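Local coordinates for subtilase cytotoxin subunit A (PDB 2IY9), which acts as the protease subunit of an AB5 toxin, a subtilisin-family serine endopeptidase that cleaves the host endoplasmic reticulum chaperone BiP and so provokes stress and cell death, at residues V46-V51 with E144-I149; G54-G59 with L259-K264; S304-P309 with V320-K325. One frame throughout, in Å; residues are numbered along the deposited sequence.

Contact 1, between two neighbouring strands of the central parallel sheet, is the deepest, its centre about 8 Å from the centre of the chain. Its strand 47-52 ends at Asp52 of the probable charge relay system, and the chain then runs on into 54-59, the first half of contact 2. The two contacts touch where Val50 CG1 lies 4.1 Å from Val55 CG2, although their centres are about 18 Å apart. Contact 2 is a surface contact whose Pro261 side chain is about 8 Å from that of His89. Contact 3, centred about 31 Å from contact 2 on the opposite side of the chain's centre, lies away from these probable catalytic residues, where the A2 region begins.

Contact 1 (V46-V51 with E144-I149)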
loop_
_atom_site.group_PDB
_atom_site.type_symbol
_atom_site.label_atom_id
_atom_site.label_comp_id
_atom_site.label_asym_id
_atom_site.label_seq_id
_atom_site.Cartn_x
_atom_site.Cartn_y
_atom_site.Cartn_z
ATOM N N VAL A 46 10.584 10.840 -5.118
ATOM C CA VAL A 46 10.075 9.695 -4.387
ATOM C C VAL A 46 9.409 8.799 -5.400
ATOM O O VAL A 46 8.504 9.236 -6.106
ATOM C CB VAL A 46 9.031 10.116 -3.320
ATOM C CG1 VAL A 46 8.398 8.889 -2.659
ATOM C CG2 VAL A 46 9.668 11.005 -2.260
ATOM N N VAL A 47 9.867 7.552 -5.466
ATOM C CA VAL A 47 9.307 6.550 -6.360
ATOM C C VAL A 47 8.655 5.472 -5.501
ATOM O O VAL A 47 9.314 4.833 -4.677
ATOM C CB VAL A 47 10.395 5.901 -7.254
ATOM C CG1 VAL A 47 9.778 4.870 -8.186
ATOM C CG2 VAL A 47 11.168 6.962 -8.052
ATOM N N VAL A 48 7.357 5.275 -5.696
ATOM C CA VAL A 48 6.648 4.212 -5.006
ATOM C C VAL A 48 6.631 2.975 -5.899
ATOM O O VAL A 48 6.316 3.048 -7.095
ATOM C CB VAL A 48 5.205 4.635 -4.647
ATOM C CG1 VAL A 48 4.437 3.474 -3.987
ATOM C CG2 VAL A 48 5.219 5.869 -3.733
ATOM N N SER A 49 6.994 1.839 -5.316
ATOM C CA SER A 49 6.953 0.582 -6.042
ATOM C C SER A 49 5.503 0.076 -6.089
ATOM O O SER A 49 4.823 0.024 -5.065
ATOM C CB SER A 49 7.897 -0.422 -5.370
ATOM O OG SER A 49 8.052 -1.578 -6.182
ATOM N N VAL A 50 5.016 -0.250 -7.281
ATOM C CA VAL A 50 3.675 -0.818 -7.409
ATOM C C VAL A 50 3.809 -2.257 -7.903
ATOM O O VAL A 50 4.018 -2.505 -9.104
ATOM C CB VAL A 50 2.734 0.040 -8.287
ATOM C CG1 VAL A 50 1.420 -0.706 -8.587
ATOM C CG2 VAL A 50 2.429 1.348 -7.593
ATOM N N VAL A 51 3.730 -3.186 -6.946
ATOM C CA VAL A 51 3.900 -4.615 -7.206
ATOM C C VAL A 51 2.486 -5.153 -7.431
ATOM O O VAL A 51 1.667 -5.264 -6.494
ATOM C CB VAL A 51 4.643 -5.329 -6.048
ATOM C CG1 VAL A 51 4.934 -6.799 -6.408
ATOM C CG2 VAL A 51 5.958 -4.594 -5.718
ATOM N N GLU A 144 11.805 3.581 -4.470
ATOM C CA GLU A 144 11.279 2.252 -4.094
ATOM C C GLU A 144 11.542 1.886 -2.618
ATOM O O GLU A 144 11.748 0.711 -2.260
ATOM C CB GLU A 144 11.769 1.169 -5.069
ATOM C CG GLU A 144 11.432 1.471 -6.531
ATOM C CD GLU A 144 11.462 0.240 -7.410
ATOM O OE1 GLU A 144 12.383 0.128 -8.237
ATOM O OE2 GLU A 144 10.562 -0.613 -7.283
ATOM N N LYS A 145 11.534 2.910 -1.768
ATOM C CA LYS A 145 11.583 2.739 -0.319
ATOM C C LYS A 145 10.220 2.248 0.182
ATOM O O LYS A 145 10.123 1.396 1.092
ATOM C CB LYS A 145 11.907 4.086 0.336
ATOM C CG LYS A 145 12.296 4.008 1.806
ATOM C CD LYS A 145 12.536 5.400 2.370
ATOM C CE LYS A 145 13.105 5.365 3.788
ATOM N NZ LYS A 145 14.496 4.785 3.841
ATOM N N ILE A 146 9.174 2.831 -0.398
ATOM C CA ILE A 146 7.812 2.453 -0.087
ATOM C C ILE A 146 7.329 1.517 -1.181
ATOM O O ILE A 146 7.255 1.904 -2.347
ATOM C CB ILE A 146 6.860 3.670 0.022
ATOM C CG1 ILE A 146 7.386 4.709 1.032
ATOM C CG2 ILE A 146 5.438 3.193 0.357
ATOM C CD1 ILE A 146 7.876 4.112 2.386
ATOM N N ILE A 147 7.002 0.292 -0.773
ATOM C CA ILE A 147 6.604 -0.776 -1.676
ATOM C C ILE A 147 5.128 -1.131 -1.480
ATOM O O ILE A 147 4.737 -1.666 -0.439
ATOM C CB ILE A 147 7.489 -2.044 -1.451
ATOM C CG1 ILE A 147 8.986 -1.705 -1.602
ATOM C CG2 ILE A 147 7.099 -3.166 -2.414
ATOM C CD1 ILE A 147 9.899 -2.771 -0.994
ATOM N N ASN A 148 4.320 -0.842 -2.498
ATOM C CA ASN A 148 2.877 -1.064 -2.434
ATOM C C ASN A 148 2.483 -2.425 -2.969
ATOM O O ASN A 148 2.728 -2.756 -4.144
ATOM C CB ASN A 148 2.138 0.019 -3.213
ATOM C CG ASN A 148 0.631 -0.082 -3.063
ATOM O OD1 ASN A 148 -0.060 -0.765 -3.847
ATOM N ND2 ASN A 148 0.115 0.564 -2.035
ATOM N N ILE A 149 1.859 -3.212 -2.098
ATOM C CA ILE A 149 1.366 -4.527 -2.470
ATOM C C ILE A 149 -0.134 -4.596 -2.144
ATOM O O ILE A 149 -0.540 -5.074 -1.082
ATOM C CB ILE A 149 2.185 -5.653 -1.786
ATOM C CG1 ILE A 149 3.693 -5.377 -1.986
ATOM C CG2 ILE A 149 1.747 -7.041 -2.316
ATOM C CD1 ILE A 149 4.637 -6.549 -1.757
HETATM O O HOH W 1 9.582 5.297 -2.094
#
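The end of Glu144 comes alongside Ser49, whose OG, anti to its own backbone N, gives its proton to Glu144 OE2 at 2.9 Å, on the anti lone pair of that oxygen. Glu144 reaches this point with its chain extended beyond CG, running beside Val47 and pointing the same way, its methylene CG 4.1 Å from Val47 CG1. The buried carboxylate has a second partner: OE2 also forms a salt bridge with Arg115, which probably keeps it ionised. Further along the same face, Val51 and Ile147 lie side by side, Val51 CG2 3.8 Å from Ile147 CG2; branched aliphatic residues suit this face, where Ile133 of helix 125-134 packs on Ser49 and Ile147. Strands 47-51 and 147-149 are parallel neighbours in the central sheet of the subtilisin fold, joined by Ser49 N to Ile146 O, Asn148 N to Ser49 O (2.8 Å) and Val51 N to Asn148 O. Where 144-149 turns its corner, Glu144 N binds Val47 O at 2.8 Å from above the carbonyl plane, and a water links that oxygen to Ile146 N. Val48, Val50 and Asn148 point to the other face, where Val48 and Asn148 pack on helix 271-288 and Val50 on Ile112. Asn148 CG stands anti to its backbone N (chi1 -174°), and its amide is held at both ends, ND2 by Ser279 and OD1 by Ser150.

Contact 2 (G54-G59 with L259-K264)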
loop_
_atom_site.group_PDB
_atom_site.type_symbol
_atom_site.label_atom_id
_atom_site.label_comp_id
_atom_site.label_asym_id
_atom_site.label_seq_id
_atom_site.Cartn_x
_atom_site.Cartn_y
_atom_site.Cartn_z
ATOM N N GLY A 54 0.607 -4.676 -13.449
ATOM C CA GLY A 54 1.154 -3.835 -14.523
ATOM C C GLY A 54 0.446 -2.492 -14.590
ATOM O O GLY A 54 -0.733 -2.375 -14.235
ATOM N N VAL A 55 1.170 -1.467 -15.044
ATOM C CA VAL A 55 0.649 -0.106 -15.011
ATOM C C VAL A 55 0.643 0.506 -16.413
ATOM O O VAL A 55 1.632 0.428 -17.140
ATOM C CB VAL A 55 1.453 0.782 -14.034
ATOM C CG1 VAL A 55 1.007 2.262 -14.132
ATOM C CG2 VAL A 55 1.320 0.267 -12.604
ATOM N N ALA A 56 -0.496 1.083 -16.775
ATOM C CA ALA A 56 -0.664 1.841 -18.005
ATOM C C ALA A 56 -0.420 3.307 -17.681
ATOM O O ALA A 56 -1.230 3.949 -16.990
ATOM C CB ALA A 56 -2.067 1.653 -18.547
ATOM N N PHE A 57 0.696 3.833 -18.174
ATOM C CA PHE A 57 1.075 5.219 -17.882
ATOM C C PHE A 57 0.389 6.177 -18.857
ATOM O O PHE A 57 1.014 6.731 -19.765
ATOM C CB PHE A 57 2.600 5.375 -17.833
ATOM C CG PHE A 57 3.230 4.661 -16.670
ATOM C CD1 PHE A 57 3.230 5.236 -15.401
ATOM C CD2 PHE A 57 3.800 3.401 -16.836
ATOM C CE1 PHE A 57 3.808 4.562 -14.312
ATOM C CE2 PHE A 57 4.382 2.716 -15.746
ATOM C CZ PHE A 57 4.392 3.306 -14.494
ATOM N N ILE A 58 -0.916 6.336 -18.631
ATOM C CA ILE A 58 -1.830 7.109 -19.488
ATOM C C ILE A 58 -2.607 8.074 -18.581
ATOM O O ILE A 58 -2.568 7.933 -17.345
ATOM C CB ILE A 58 -2.812 6.170 -20.281
ATOM C CG1 ILE A 58 -3.680 5.311 -19.338
ATOM C CG2 ILE A 58 -2.044 5.245 -21.237
ATOM C CD1 ILE A 58 -4.956 5.997 -18.859
ATOM N N GLY A 59 -3.301 9.049 -19.173
ATOM C CA GLY A 59 -4.090 10.003 -18.396
ATOM C C GLY A 59 -3.253 10.703 -17.342
ATOM O O GLY A 59 -2.129 11.153 -17.630
ATOM N N LEU A 259 -8.303 5.138 -11.876
ATOM C CA LEU A 259 -8.030 5.187 -13.306
ATOM C C LEU A 259 -7.945 3.787 -13.930
ATOM O O LEU A 259 -7.374 2.863 -13.329
ATOM C CB LEU A 259 -6.706 5.926 -13.544
ATOM C CG LEU A 259 -6.272 6.239 -14.978
ATOM C CD1 LEU A 259 -7.257 7.215 -15.614
ATOM C CD2 LEU A 259 -4.849 6.800 -15.001
ATOM N N ARG A 260 -8.507 3.649 -15.133
ATOM C CA ARG A 260 -8.409 2.420 -15.942
ATOM C C ARG A 260 -7.452 2.632 -17.135
ATOM O O ARG A 260 -7.266 3.771 -17.564
ATOM C CB ARG A 260 -9.789 2.029 -16.473
ATOM C CG ARG A 260 -10.868 1.762 -15.412
ATOM C CD ARG A 260 -12.256 1.858 -16.039
ATOM N NE ARG A 260 -12.311 1.098 -17.284
ATOM C CZ ARG A 260 -12.603 -0.198 -17.362
ATOM N NH1 ARG A 260 -12.890 -0.892 -16.264
ATOM N NH2 ARG A 260 -12.607 -0.800 -18.544
ATOM N N PRO A 261 -6.848 1.544 -17.672
ATOM C CA PRO A 261 -5.936 1.658 -18.823
ATOM C C PRO A 261 -6.534 2.298 -20.082
ATOM O O PRO A 261 -5.784 2.812 -20.908
ATOM C CB PRO A 261 -5.540 0.207 -19.102
ATOM C CG PRO A 261 -5.695 -0.475 -17.785
ATOM C CD PRO A 261 -6.922 0.151 -17.195
ATOM N N ASP A 262 -7.862 2.277 -20.212
ATOM C CA ASP A 262 -8.535 2.915 -21.343
ATOM C C ASP A 262 -8.891 4.377 -21.052
ATOM O O ASP A 262 -9.657 5.002 -21.797
ATOM C CB ASP A 262 -9.774 2.107 -21.781
ATOM C CG ASP A 262 -10.848 2.020 -20.699
ATOM O OD1 ASP A 262 -10.676 2.616 -19.613
ATOM O OD2 ASP A 262 -11.880 1.344 -20.931
ATOM N N ALA A 263 -8.336 4.905 -19.960
ATOM C CA ALA A 263 -8.438 6.321 -19.584
ATOM C C ALA A 263 -9.732 6.748 -18.893
ATOM O O ALA A 263 -9.825 7.861 -18.385
ATOM C CB ALA A 263 -8.139 7.235 -20.778
ATOM N N LYS A 264 -10.728 5.877 -18.863
ATOM C CA LYS A 264 -11.922 6.190 -18.091
ATOM C C LYS A 264 -11.704 5.782 -16.639
ATOM O O LYS A 264 -10.675 5.174 -16.298
ATOM C CB LYS A 264 -13.185 5.566 -18.689
ATOM C CG LYS A 264 -13.057 4.096 -19.074
ATOM C CD LYS A 264 -14.279 3.588 -19.829
ATOM C CE LYS A 264 -15.511 3.534 -18.919
ATOM N NZ LYS A 264 -16.703 2.948 -19.596
#
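No hydrogen bond crosses this contact: two irregular loops meet through carbon, and a single isoleucine takes part in most of the touches. Ile58 carries CG1 in the crowded position between its backbone N and carbonyl carbon (chi1 60°), and from there the side chain reaches into the type I beta turn Arg260-Ala263. Its CD1 lies 3.5 Å from Arg260 O, the carbonyl that accepts the turn's closing bond from Ala263 N. The same methyl is 3.9 Å from Ala263 CB and equally far from Leu259 CD2, so the turn and the residue before it touch this methyl at several points. Leu259, with CG anti to its backbone N, brings CD2 to within 3.5 Å of Ile58 O. Alongside, the methyl of Ala56 rests against Pro261 CB at 3.8 Å; a small residue suits this place, where the two backbones come nearest each other, and proline, whose ring restricts phi to near the value needed, suits the second position of the turn. Pro261 also packs on Tyr87, Ile88 and Thr91 of helix 84-98, the helix that carries His89 of the probable charge relay system. On the far side of the turn, Arg260 and Asp262 point away from the first loop. Arg260 NH2 meets Asp262 OD2 at 3.3 Å, within the guanidinium plane but above the carboxylate plane, and NH2 also forms a salt bridge with Glu84. The contact thus joins the loop following the strand of Asp52 to the hairpin turn between strands 256-259 and 265-268. The hydrogen bonds and salt bridges nearby serve the turn and helix 84-98, whereas the two loops are held together by van der Waals contact, which depends on fit and imposes little direction.

Contact 3 (S304-P309 with V320-K325); sequences SADKYP and VLNAEK
The tight part of this contact is the antiparallel hydrogen-bonded pair Asp306 and Val320. Val320 N gives to Asp306 O at 2.7 Å and Asp306 N to Val320 O at 2.8 Å, both donors lying in the carbonyl planes. Val320 CG2, beside its backbone N, reaches Tyr308 CD2 at 3.6 Å, the two side chains crossing obliquely; a branched aliphatic suits this buried place, and Tyr224 and Leu311 also touch it. On the other flank, Ser304 CB lies 3.5 Å from Lys325 CG, while the serine hydroxyl turns back to the carbonyls of its own helix, those of Thr300 and Leu301. The hydroxyl also accepts from a water, which in turn accepts from Asn322 N and so bridges the two segments. Looser and nearer the solvent, Asp306 and Asn322 cross with their carboxylate and amide planes 64° apart. Asn322 ND2 meets Asp306 OD1 at 3.1 Å from above the carboxylate plane, a bond that would help fix which way round the amide sits. Asn322 OD1 then accepts from Lys325 N at 3.1 Å, the N-H nearly straight (176°) though well above the amide's carbonyl plane. Lys325 itself is exposed. Asn322, its short side chain able to bring a carbonyl to a first-turn N-H, is thus the N-cap of helix 323-331, the opening helix of the A2 region, separated by Leu321 and Asn322 from strand 319-320, which pairs with 306-307 in a small antiparallel sheet.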
loop_
_atom_site.group_PDB
_atom_site.type_symbol
_atom_site.label_atom_id
_atom_site.label_comp_id
_atom_site.label_asym_id
_atom_site.label_seq_id
_atom_site.Cartn_x
_atom_site.Cartn_y
_atom_site.Cartn_z
ATOM N N SER A 304 0.981 8.428 14.877
ATOM C CA SER A 304 0.155 9.554 14.465
ATOM C C SER A 304 -1.284 9.157 14.119
ATOM O O SER A 304 -2.161 10.021 14.026
ATOM C CB SER A 304 0.803 10.260 13.273
ATOM O OG SER A 304 0.594 9.488 12.106
ATOM N N ALA A 305 -1.525 7.863 13.891
ATOM C CA ALA A 305 -2.880 7.384 13.596
ATOM C C ALA A 305 -3.878 7.733 14.711
ATOM O O ALA A 305 -3.533 7.685 15.890
ATOM C CB ALA A 305 -2.874 5.880 13.364
ATOM N N ASP A 306 -5.105 8.067 14.326
ATOM C CA ASP A 306 -6.197 8.221 15.289
ATOM C C ASP A 306 -6.542 6.847 15.886
ATOM O O ASP A 306 -6.583 5.844 15.177
ATOM C CB ASP A 306 -7.430 8.841 14.623
ATOM C CG ASP A 306 -7.220 10.298 14.210
ATOM O OD1 ASP A 306 -6.392 11.010 14.820
ATOM O OD2 ASP A 306 -7.911 10.736 13.272
ATOM N N LYS A 307 -6.763 6.801 17.196
ATOM C CA LYS A 307 -7.032 5.539 17.866
ATOM C C LYS A 307 -8.495 5.478 18.310
ATOM O O LYS A 307 -8.931 6.326 19.085
ATOM C CB LYS A 307 -6.093 5.377 19.076
ATOM C CG LYS A 307 -4.603 5.693 18.809
ATOM C CD LYS A 307 -3.943 4.657 17.910
ATOM C CE LYS A 307 -2.406 4.746 17.904
ATOM N NZ LYS A 307 -1.848 6.018 17.342
ATOM N N TYR A 308 -9.244 4.494 17.794
ATOM C CA TYR A 308 -10.659 4.312 18.136
ATOM C C TYR A 308 -10.903 3.046 18.959
ATOM O O TYR A 308 -10.682 1.937 18.466
ATOM C CB TYR A 308 -11.525 4.282 16.872
ATOM C CG TYR A 308 -11.572 5.599 16.145
ATOM C CD1 TYR A 308 -12.582 6.529 16.408
ATOM C CD2 TYR A 308 -10.596 5.931 15.206
ATOM C CE1 TYR A 308 -12.618 7.759 15.742
ATOM C CE2 TYR A 308 -10.628 7.144 14.533
ATOM C CZ TYR A 308 -11.635 8.055 14.808
ATOM O OH TYR A 308 -11.655 9.251 14.123
ATOM N N PRO A 309 -11.377 3.203 20.215
ATOM C CA PRO A 309 -11.599 2.034 21.072
ATOM C C PRO A 309 -12.553 1.030 20.434
ATOM O O PRO A 309 -12.409 -0.168 20.658
ATOM C CB PRO A 309 -12.219 2.627 22.343
ATOM C CG PRO A 309 -12.679 3.988 21.978
ATOM C CD PRO A 309 -11.751 4.459 20.893
ATOM N N VAL A 320 -6.467 4.372 12.875
ATOM C CA VAL A 320 -7.029 4.909 11.642
ATOM C C VAL A 320 -6.091 5.973 11.078
ATOM O O VAL A 320 -5.634 6.878 11.801
ATOM C CB VAL A 320 -8.458 5.472 11.863
ATOM C CG1 VAL A 320 -8.951 6.246 10.631
ATOM C CG2 VAL A 320 -9.428 4.340 12.201
ATOM N N LEU A 321 -5.802 5.846 9.786
ATOM C CA LEU A 321 -4.909 6.742 9.069
ATOM C C LEU A 321 -5.260 8.213 9.275
ATOM O O LEU A 321 -6.387 8.638 9.003
ATOM C CB LEU A 321 -4.935 6.407 7.573
ATOM C CG LEU A 321 -4.070 7.289 6.670
ATOM C CD1 LEU A 321 -2.593 7.112 7.008
ATOM C CD2 LEU A 321 -4.349 7.034 5.181
ATOM N N ASN A 322 -4.284 8.971 9.774
ATOM C CA ASN A 322 -4.386 10.424 9.869
ATOM C C ASN A 322 -3.174 11.007 9.159
ATOM O O ASN A 322 -2.070 11.006 9.713
ATOM C CB ASN A 322 -4.410 10.887 11.333
ATOM C CG ASN A 322 -4.580 12.397 11.474
ATOM O OD1 ASN A 322 -4.313 13.163 10.539
ATOM N ND2 ASN A 322 -5.033 12.827 12.654
ATOM N N ALA A 323 -3.391 11.465 7.929
ATOM C CA ALA A 323 -2.318 11.972 7.067
ATOM C C ALA A 323 -1.775 13.299 7.559
ATOM O O ALA A 323 -0.570 13.540 7.468
ATOM C CB ALA A 323 -2.792 12.101 5.634
ATOM N N GLU A 324 -2.664 14.154 8.072
ATOM C CA GLU A 324 -2.263 15.461 8.585
ATOM C C GLU A 324 -1.217 15.293 9.678
ATOM O O GLU A 324 -0.147 15.903 9.620
ATOM C CB GLU A 324 -3.472 16.269 9.094
ATOM C CG GLU A 324 -3.075 17.541 9.866
ATOM C CD GLU A 324 -4.270 18.281 10.432
ATOM O OE1 GLU A 324 -4.589 18.082 11.628
ATOM O OE2 GLU A 324 -4.900 19.053 9.679
ATOM N N LYS A 325 -1.525 14.455 10.661
ATOM C CA LYS A 325 -0.623 14.189 11.767
ATOM C C LYS A 325 0.647 13.435 11.335
ATOM O O LYS A 325 1.742 13.803 11.757
ATOM C CB LYS A 325 -1.366 13.455 12.891
ATOM C CG LYS A 325 -0.615 13.362 14.216
ATOM C CD LYS A 325 -0.516 14.706 14.929
ATOM C CE LYS A 325 0.023 14.544 16.349
ATOM N NZ LYS A 325 1.206 13.637 16.399
HETATM O O HOH W 2 -1.477 8.098 10.501
#